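Long-range contact in anthranilate-CoA ligase (Stigmatella aurantiaca, PDB 4WV3), which belongs to the ANL superfamily, as an enzyme with a large AMP-binding domain and a smaller C-terminal domain: residues L204-A216 / V251-N265. Residues are numbered along the deposited sequence; the frame is centred on the assembly and turned at random.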
ATOM      1  N   LEU A 204     -14.975  -3.413  -5.838  1.00 18.06           N
ATOM      2  CA  LEU A 204     -14.774  -4.528  -4.921  1.00 14.53           C
ATOM      3  C   LEU A 204     -16.110  -5.084  -4.443  1.00 19.88           C
ATOM      4  O   LEU A 204     -16.275  -6.296  -4.306  1.00 22.31           O
ATOM      5  CB  LEU A 204     -13.923  -4.102  -3.725  1.00 12.22           C
ATOM      6  CG  LEU A 204     -13.609  -5.219  -2.729  1.00 14.80           C
ATOM      7  CD1 LEU A 204     -12.832  -6.337  -3.409  1.00 12.93           C
ATOM      8  CD2 LEU A 204     -12.846  -4.682  -1.531  1.00 12.84           C
ATOM      9  N   GLY A 205     -17.061  -4.191  -4.193  1.00 16.39           N
ATOM     10  CA  GLY A 205     -18.385  -4.594  -3.760  1.00 13.52           C
ATOM     11  C   GLY A 205     -18.486  -4.787  -2.261  1.00 16.76           C
ATOM     12  O   GLY A 205     -19.184  -5.685  -1.791  1.00 18.18           O
ATOM     13  N   LEU A 206     -17.784  -3.945  -1.507  1.00 19.14           N
ATOM     14  CA  LEU A 206     -17.847  -3.987  -0.051  1.00 18.67           C
ATOM     15  C   LEU A 206     -19.253  -3.692   0.456  1.00 22.67           C
ATOM     16  O   LEU A 206     -19.922  -2.782  -0.033  1.00 22.46           O
ATOM     17  CB  LEU A 206     -16.860  -2.996   0.568  1.00 17.93           C
ATOM     18  CG  LEU A 206     -15.448  -3.509   0.842  1.00 19.63           C
ATOM     19  CD1 LEU A 206     -14.634  -2.456   1.571  1.00 18.31           C
ATOM     20  CD2 LEU A 206     -15.500  -4.799   1.644  1.00 17.72           C
ATOM     21  N   ARG A 207     -19.692  -4.468   1.440  1.00 22.05           N
ATOM     22  CA  ARG A 207     -21.012  -4.287   2.030  1.00 16.13           C
ATOM     23  C   ARG A 207     -20.949  -4.343   3.555  1.00 17.03           C
ATOM     24  O   ARG A 207     -19.904  -4.642   4.130  1.00 17.00           O
ATOM     25  CB  ARG A 207     -21.992  -5.328   1.479  1.00 16.00           C
ATOM     26  CG  ARG A 207     -21.485  -6.758   1.538  1.00 21.84           C
ATOM     27  CD  ARG A 207     -22.040  -7.584   0.388  1.00 21.94           C
ATOM     28  NE  ARG A 207     -21.616  -8.979   0.456  1.00 24.41           N
ATOM     29  CZ  ARG A 207     -21.756  -9.852  -0.537  1.00 25.15           C
ATOM     30  NH1 ARG A 207     -22.306  -9.474  -1.683  1.00 24.36           N
ATOM     31  NH2 ARG A 207     -21.342 -11.103  -0.386  1.00 23.39           N
ATOM     32  N   GLU A 208     -22.075  -4.050   4.198  1.00 20.34           N
ATOM     33  CA  GLU A 208     -22.139  -3.952   5.655  1.00 26.05           C
ATOM     34  C   GLU A 208     -21.835  -5.277   6.360  1.00 26.34           C
ATOM     35  O   GLU A 208     -21.307  -5.291   7.474  1.00 23.05           O
ATOM     36  CB  GLU A 208     -23.509  -3.408   6.082  1.00 24.31           C
ATOM     37  CG  GLU A 208     -23.679  -3.194   7.578  1.00 31.43           C
ATOM     38  CD  GLU A 208     -24.310  -4.387   8.270  1.00 35.61           C
ATOM     39  OE1 GLU A 208     -24.886  -5.245   7.569  1.00 37.92           O
ATOM     40  OE2 GLU A 208     -24.229  -4.466   9.514  1.00 36.05           O
ATOM     41  N   SER A 209     -22.156  -6.387   5.704  1.00 24.72           N
ATOM     42  CA  SER A 209     -21.943  -7.708   6.288  1.00 16.06           C
ATOM     43  C   SER A 209     -20.488  -8.165   6.188  1.00 19.55           C
ATOM     44  O   SER A 209     -20.109  -9.178   6.774  1.00 23.46           O
ATOM     45  CB  SER A 209     -22.860  -8.737   5.624  1.00 11.90           C
ATOM     46  OG  SER A 209     -22.628  -8.797   4.228  1.00 20.34           O
ATOM     47  N   ASP A 210     -19.678  -7.416   5.447  1.00 16.42           N
ATOM     48  CA  ASP A 210     -18.276  -7.776   5.242  1.00 16.71           C
ATOM     49  C   ASP A 210     -17.398  -7.486   6.454  1.00 20.96           C
ATOM     50  O   ASP A 210     -17.781  -6.741   7.358  1.00 18.20           O
ATOM     51  CB  ASP A 210     -17.706  -7.056   4.016  1.00 16.57           C
ATOM     52  CG  ASP A 210     -18.037  -7.762   2.717  1.00 18.58           C
ATOM     53  OD1 ASP A 210     -18.052  -9.011   2.702  1.00 17.30           O
ATOM     54  OD2 ASP A 210     -18.277  -7.066   1.709  1.00 17.30           O
ATOM     55  N   ARG A 211     -16.214  -8.090   6.459  1.00 20.22           N
ATOM     56  CA  ARG A 211     -15.203  -7.832   7.475  1.00 16.00           C
ATOM     57  C   ARG A 211     -13.826  -7.894   6.828  1.00 16.31           C
ATOM     58  O   ARG A 211     -13.413  -8.940   6.329  1.00 15.78           O
ATOM     59  CB  ARG A 211     -15.301  -8.849   8.609  1.00 15.00           C
ATOM     60  CG  ARG A 211     -14.185  -8.742   9.635  1.00 19.60           C
ATOM     61  CD  ARG A 211     -14.457  -9.647  10.823  1.00 20.67           C
ATOM     62  NE  ARG A 211     -15.722  -9.313  11.468  1.00 28.07           N
ATOM     63  CZ  ARG A 211     -16.268 -10.016  12.454  1.00 24.37           C
ATOM     64  NH1 ARG A 211     -15.661 -11.102  12.913  1.00 27.45           N
ATOM     65  NH2 ARG A 211     -17.424  -9.634  12.980  1.00 22.35           N
ATOM     66  N   THR A 212     -13.121  -6.768   6.831  1.00 14.18           N
ATOM     67  CA  THR A 212     -11.844  -6.671   6.134  1.00 12.83           C
ATOM     68  C   THR A 212     -10.652  -7.026   7.016  1.00 12.44           C
ATOM     69  O   THR A 212     -10.694  -6.875   8.237  1.00 11.48           O
ATOM     70  CB  THR A 212     -11.619  -5.257   5.561  1.00 12.84           C
ATOM     71  OG1 THR A 212     -11.669  -4.296   6.624  1.00  8.30           O
ATOM     72  CG2 THR A 212     -12.680  -4.924   4.523  1.00  9.57           C
ATOM     73  N   PHE A 213      -9.591  -7.504   6.376  1.00 14.85           N
ATOM     74  CA  PHE A 213      -8.319  -7.741   7.045  1.00 16.57           C
ATOM     75  C   PHE A 213      -7.178  -7.581   6.052  1.00 18.20           C
ATOM     76  O   PHE A 213      -7.060  -8.346   5.096  1.00 19.67           O
ATOM     77  CB  PHE A 213      -8.281  -9.129   7.688  1.00 17.32           C
ATOM     78  CG  PHE A 213      -6.916  -9.536   8.170  1.00 18.02           C
ATOM     79  CD1 PHE A 213      -6.179  -8.702   8.995  1.00 19.94           C
ATOM     80  CD2 PHE A 213      -6.373 -10.757   7.803  1.00 16.28           C
ATOM     81  CE1 PHE A 213      -4.922  -9.072   9.439  1.00 18.35           C
ATOM     82  CE2 PHE A 213      -5.118 -11.136   8.246  1.00 20.06           C
ATOM     83  CZ  PHE A 213      -4.392 -10.292   9.065  1.00 22.70           C
ATOM     84  N   ALA A 214      -6.345  -6.573   6.280  1.00 18.00           N
ATOM     85  CA  ALA A 214      -5.213  -6.306   5.404  1.00 15.50           C
ATOM     86  C   ALA A 214      -3.899  -6.531   6.131  1.00 16.80           C
ATOM     87  O   ALA A 214      -3.715  -6.069   7.258  1.00 15.01           O
ATOM     88  CB  ALA A 214      -5.279  -4.887   4.873  1.00 13.93           C
ATOM     89  N   LEU A 215      -2.985  -7.245   5.484  1.00 19.18           N
ATOM     90  CA  LEU A 215      -1.639  -7.391   6.008  1.00 20.38           C
ATOM     91  C   LEU A 215      -0.925  -6.054   5.854  1.00 14.65           C
ATOM     92  O   LEU A 215      -0.025  -5.723   6.625  1.00 13.53           O
ATOM     93  CB  LEU A 215      -0.884  -8.497   5.270  1.00 14.84           C
ATOM     94  CG  LEU A 215       0.509  -8.829   5.804  1.00 17.67           C
ATOM     95  CD1 LEU A 215       0.446  -9.119   7.295  1.00 17.94           C
ATOM     96  CD2 LEU A 215       1.109 -10.005   5.052  1.00 13.30           C
ATOM     97  N   ALA A 216      -1.348  -5.288   4.850  1.00 13.52           N
ATOM     98  CA  ALA A 216      -0.841  -3.941   4.631  1.00 12.80           C
ATOM     99  C   ALA A 216      -1.170  -3.055   5.825  1.00 13.54           C
ATOM    100  O   ALA A 216      -2.289  -3.081   6.338  1.00 19.95           O
ATOM    101  CB  ALA A 216      -1.429  -3.356   3.357  1.00 10.31           C
ATOM    102  N   VAL A 251      -0.498 -14.659  10.197  1.00 23.17           N
ATOM    103  CA  VAL A 251      -1.459 -13.955   9.360  1.00 22.48           C
ATOM    104  C   VAL A 251      -2.651 -14.856   9.054  1.00 23.82           C
ATOM    105  O   VAL A 251      -3.803 -14.435   9.155  1.00 20.39           O
ATOM    106  CB  VAL A 251      -0.820 -13.490   8.038  1.00 20.30           C
ATOM    107  CG1 VAL A 251      -1.829 -12.719   7.202  1.00 20.69           C
ATOM    108  CG2 VAL A 251       0.406 -12.638   8.316  1.00 24.95           C
ATOM    109  N   LEU A 252      -2.363 -16.103   8.692  1.00 22.67           N
ATOM    110  CA  LEU A 252      -3.406 -17.070   8.367  1.00 22.66           C
ATOM    111  C   LEU A 252      -4.226 -17.443   9.595  1.00 25.02           C
ATOM    112  O   LEU A 252      -5.405 -17.782   9.487  1.00 25.30           O
ATOM    113  CB  LEU A 252      -2.795 -18.325   7.744  1.00 17.12           C
ATOM    114  CG  LEU A 252      -2.052 -18.116   6.424  1.00 18.15           C
ATOM    115  CD1 LEU A 252      -1.473 -19.428   5.926  1.00 21.85           C
ATOM    116  CD2 LEU A 252      -2.974 -17.502   5.383  1.00 16.50           C
ATOM    117  N   SER A 253      -3.595 -17.379  10.763  1.00 22.33           N
ATOM    118  CA  SER A 253      -4.270 -17.698  12.013  1.00 22.90           C
ATOM    119  C   SER A 253      -5.220 -16.575  12.413  1.00 22.37           C
ATOM    120  O   SER A 253      -6.278 -16.822  12.992  1.00 25.97           O
ATOM    121  CB  SER A 253      -3.248 -17.945  13.120  1.00 19.04           C
ATOM    122  OG  SER A 253      -2.268 -18.870  12.689  1.00 37.85           O
ATOM    123  N   THR A 254      -4.830 -15.343  12.103  1.00 20.58           N
ATOM    124  CA  THR A 254      -5.683 -14.185  12.339  1.00 21.45           C
ATOM    125  C   THR A 254      -6.954 -14.313  11.505  1.00 20.43           C
ATOM    126  O   THR A 254      -8.050 -13.995  11.969  1.00 25.53           O
ATOM    127  CB  THR A 254      -4.952 -12.869  12.000  1.00 16.53           C
ATOM    128  OG1 THR A 254      -3.829 -12.709  12.874  1.00 17.11           O
ATOM    129  CG2 THR A 254      -5.880 -11.676  12.162  1.00 18.20           C
ATOM    130  N   ILE A 255      -6.795 -14.798  10.277  1.00 15.73           N
ATOM    131  CA  ILE A 255      -7.926 -15.069   9.398  1.00 23.42           C
ATOM    132  C   ILE A 255      -8.852 -16.117  10.015  1.00 22.39           C
ATOM    133  O   ILE A 255     -10.075 -16.007   9.931  1.00 25.58           O
ATOM    134  CB  ILE A 255      -7.452 -15.548   8.007  1.00 24.30           C
ATOM    135  CG1 ILE A 255      -6.597 -14.469   7.337  1.00 19.23           C
ATOM    136  CG2 ILE A 255      -8.638 -15.912   7.124  1.00 16.69           C
ATOM    137  CD1 ILE A 255      -6.121 -14.838   5.948  1.00 17.02           C
ATOM    138  N   SER A 256      -8.261 -17.125  10.649  1.00 17.00           N
ATOM    139  CA  SER A 256      -9.036 -18.181  11.288  1.00 24.37           C
ATOM    140  C   SER A 256      -9.773 -17.680  12.526  1.00 21.83           C
ATOM    141  O   SER A 256     -10.946 -17.993  12.729  1.00 22.16           O
ATOM    142  CB  SER A 256      -8.136 -19.362  11.660  1.00 19.21           C
ATOM    143  OG  SER A 256      -7.653 -20.019  10.503  1.00 27.87           O
ATOM    144  N   ARG A 257      -9.083 -16.898  13.349  1.00 19.49           N
ATOM    145  CA  ARG A 257      -9.652 -16.432  14.609  1.00 24.26           C
ATOM    146  C   ARG A 257     -10.752 -15.388  14.425  1.00 28.43           C
ATOM    147  O   ARG A 257     -11.859 -15.549  14.937  1.00 33.37           O
ATOM    148  CB  ARG A 257      -8.558 -15.883  15.530  1.00 25.62           C
ATOM    149  CG  ARG A 257      -9.094 -15.278  16.819  1.00 34.18           C
ATOM    150  CD  ARG A 257      -7.974 -14.895  17.772  1.00 35.33           C
ATOM    151  NE  ARG A 257      -7.250 -16.064  18.263  1.00 57.99           N
ATOM    152  CZ  ARG A 257      -7.588 -16.749  19.351  1.00 54.95           C
ATOM    153  NH1 ARG A 257      -8.644 -16.386  20.066  1.00 47.88           N
ATOM    154  NH2 ARG A 257      -6.869 -17.800  19.725  1.00 45.03           N
ATOM    155  N   PHE A 258     -10.445 -14.321  13.694  1.00 26.75           N
ATOM    156  CA  PHE A 258     -11.370 -13.198  13.565  1.00 22.65           C
ATOM    157  C   PHE A 258     -12.338 -13.339  12.396  1.00 23.69           C
ATOM    158  O   PHE A 258     -13.302 -12.581  12.288  1.00 30.03           O
ATOM    159  CB  PHE A 258     -10.600 -11.880  13.474  1.00 18.86           C
ATOM    160  CG  PHE A 258      -9.811 -11.558  14.709  1.00 22.53           C
ATOM    161  CD1 PHE A 258     -10.424 -10.976  15.806  1.00 28.64           C
ATOM    162  CD2 PHE A 258      -8.458 -11.843  14.777  1.00 22.09           C
ATOM    163  CE1 PHE A 258      -9.702 -10.680  16.945  1.00 30.23           C
ATOM    164  CE2 PHE A 258      -7.729 -11.548  15.914  1.00 22.71           C
ATOM    165  CZ  PHE A 258      -8.352 -10.968  17.000  1.00 23.59           C
ATOM    166  N   LYS A 259     -12.073 -14.310  11.527  1.00 24.05           N
ATOM    167  CA  LYS A 259     -12.968 -14.645  10.419  1.00 25.36           C
ATOM    168  C   LYS A 259     -13.366 -13.461   9.533  1.00 23.76           C
ATOM    169  O   LYS A 259     -14.545 -13.118   9.454  1.00 22.82           O
ATOM    170  CB  LYS A 259     -14.230 -15.331  10.953  1.00 26.22           C
ATOM    171  CG  LYS A 259     -13.975 -16.673  11.619  1.00 32.53           C
ATOM    172  CD  LYS A 259     -15.192 -17.142  12.400  1.00 40.40           C
ATOM    173  CE  LYS A 259     -15.022 -18.573  12.881  1.00 39.22           C
ATOM    174  NZ  LYS A 259     -13.735 -18.770  13.603  1.00 39.47           N
ATOM    175  N   PRO A 260     -12.388 -12.834   8.859  1.00 16.83           N
ATOM    176  CA  PRO A 260     -12.738 -11.750   7.937  1.00 16.29           C
ATOM    177  C   PRO A 260     -13.250 -12.313   6.616  1.00 18.44           C
ATOM    178  O   PRO A 260     -13.003 -13.480   6.315  1.00 15.22           O
ATOM    179  CB  PRO A 260     -11.401 -11.041   7.722  1.00 13.05           C
ATOM    180  CG  PRO A 260     -10.393 -12.122   7.864  1.00 18.77           C
ATOM    181  CD  PRO A 260     -10.931 -13.056   8.917  1.00 21.65           C
ATOM    182  N   THR A 261     -13.957 -11.496   5.843  1.00 18.55           N
ATOM    183  CA  THR A 261     -14.493 -11.940   4.562  1.00 16.89           C
ATOM    184  C   THR A 261     -13.656 -11.418   3.399  1.00 16.75           C
ATOM    185  O   THR A 261     -13.712 -11.953   2.292  1.00 15.38           O
ATOM    186  CB  THR A 261     -15.956 -11.498   4.378  1.00 14.94           C
ATOM    187  OG1 THR A 261     -16.046 -10.073   4.487  1.00 14.51           O
ATOM    188  CG2 THR A 261     -16.839 -12.138   5.439  1.00 17.69           C
ATOM    189  N   ILE A 262     -12.881 -10.371   3.663  1.00 13.39           N
ATOM    190  CA  ILE A 262     -12.019  -9.770   2.653  1.00 13.83           C
ATOM    191  C   ILE A 262     -10.577  -9.740   3.151  1.00 16.55           C
ATOM    192  O   ILE A 262     -10.314  -9.336   4.284  1.00 15.50           O
ATOM    193  CB  ILE A 262     -12.462  -8.331   2.316  1.00 15.44           C
ATOM    194  CG1 ILE A 262     -13.967  -8.280   2.034  1.00 11.63           C
ATOM    195  CG2 ILE A 262     -11.672  -7.790   1.133  1.00 10.17           C
ATOM    196  CD1 ILE A 262     -14.393  -9.076   0.820  1.00 10.05           C
ATOM    197  N   PHE A 263      -9.646 -10.168   2.305  1.00 16.84           N
ATOM    198  CA  PHE A 263      -8.239 -10.213   2.686  1.00 16.57           C
ATOM    199  C   PHE A 263      -7.354  -9.456   1.699  1.00 17.82           C
ATOM    200  O   PHE A 263      -7.367  -9.734   0.500  1.00 19.29           O
ATOM    201  CB  PHE A 263      -7.768 -11.664   2.819  1.00 17.56           C
ATOM    202  CG  PHE A 263      -6.328 -11.800   3.227  1.00 17.97           C
ATOM    203  CD1 PHE A 263      -5.872 -11.234   4.407  1.00 14.55           C
ATOM    204  CD2 PHE A 263      -5.434 -12.507   2.439  1.00 15.94           C
ATOM    205  CE1 PHE A 263      -4.549 -11.361   4.787  1.00 17.23           C
ATOM    206  CE2 PHE A 263      -4.110 -12.640   2.817  1.00 16.44           C
ATOM    207  CZ  PHE A 263      -3.668 -12.065   3.991  1.00 15.96           C
ATOM    208  N   TYR A 264      -6.588  -8.499   2.212  1.00 16.70           N
ATOM    209  CA  TYR A 264      -5.669  -7.722   1.386  1.00 16.59           C
ATOM    210  C   TYR A 264      -4.229  -8.148   1.652  1.00 19.20           C
ATOM    211  O   TYR A 264      -3.847  -8.395   2.798  1.00 16.39           O
ATOM    212  CB  TYR A 264      -5.800  -6.226   1.678  1.00 15.04           C
ATOM    213  CG  TYR A 264      -7.188  -5.647   1.516  1.00 18.27           C
ATOM    214  CD1 TYR A 264      -8.157  -5.827   2.495  1.00 15.57           C
ATOM    215  CD2 TYR A 264      -7.518  -4.891   0.399  1.00 14.80           C
ATOM    216  CE1 TYR A 264      -9.422  -5.292   2.355  1.00 12.22           C
ATOM    217  CE2 TYR A 264      -8.781  -4.351   0.250  1.00 16.42           C
ATOM    218  CZ  TYR A 264      -9.729  -4.554   1.231  1.00 15.02           C
ATOM    219  OH  TYR A 264     -10.987  -4.015   1.088  1.00 14.94           O
ATOM    220  N   ASN A 265      -3.432  -8.221   0.591  1.00 20.72           N
ATOM    221  CA  ASN A 265      -2.020  -8.564   0.714  1.00 14.54           C
ATOM    222  C   ASN A 265      -1.259  -8.221  -0.562  1.00 11.99           C
ATOM    223  O   ASN A 265      -1.849  -7.786  -1.550  1.00 10.81           O
ATOM    224  CB  ASN A 265      -1.854 -10.051   1.048  1.00 15.50           C
ATOM    225  CG  ASN A 265      -0.541 -10.350   1.749  1.00 15.67           C
ATOM    226  OD1 ASN A 265       0.403  -9.564   1.684  1.00 21.58           O
ATOM    227  ND2 ASN A 265      -0.476 -11.493   2.422  1.00 13.90           N
TER
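The ring of Phe213 is covered on one face by the methyl CG2 of Thr254, a CH-pi contact with CG2 4.0 Å from the ring centroid and offset toward the rim. CG1 of Ile255 meets the same ring at its edge, Val251 and Pro260 pack round it, and the Phe263 ring lies obliquely beside it, planes at 32°. With CG anti to the backbone N (chi1 169°), Phe213 reaches from its strand to the helix. On the other sheet face, the Tyr264 ring turns its edge to Thr212, Tyr264 CB rests on Ala214 CB at 3.5 Å, and the methyl CD2 of Leu204 approaches the Tyr264 OH.

Strands 211-214 and 262-265 run parallel, bonded from Phe213 N to Ile262 O and from Tyr264 N to Phe213 O. At the start of the pair, Thr261 OG1 accepts from Arg211 N (2.8 Å, 166°) and donates to Asp210 OD1 (2.9 Å), while Asp210 OD2 forms a salt bridge with Arg288. Arg211, bent at chi3, brings NH1 to Phe258 O (2.9 Å), which lies in the guanidinium plane.

Within the mixed sheet of the AMP-binding domain, the pair lies between strands 237-239 and 289-292; helix 221-234 packs on the Thr212 and Ala214 face, helix 248-258 on the Phe213 face.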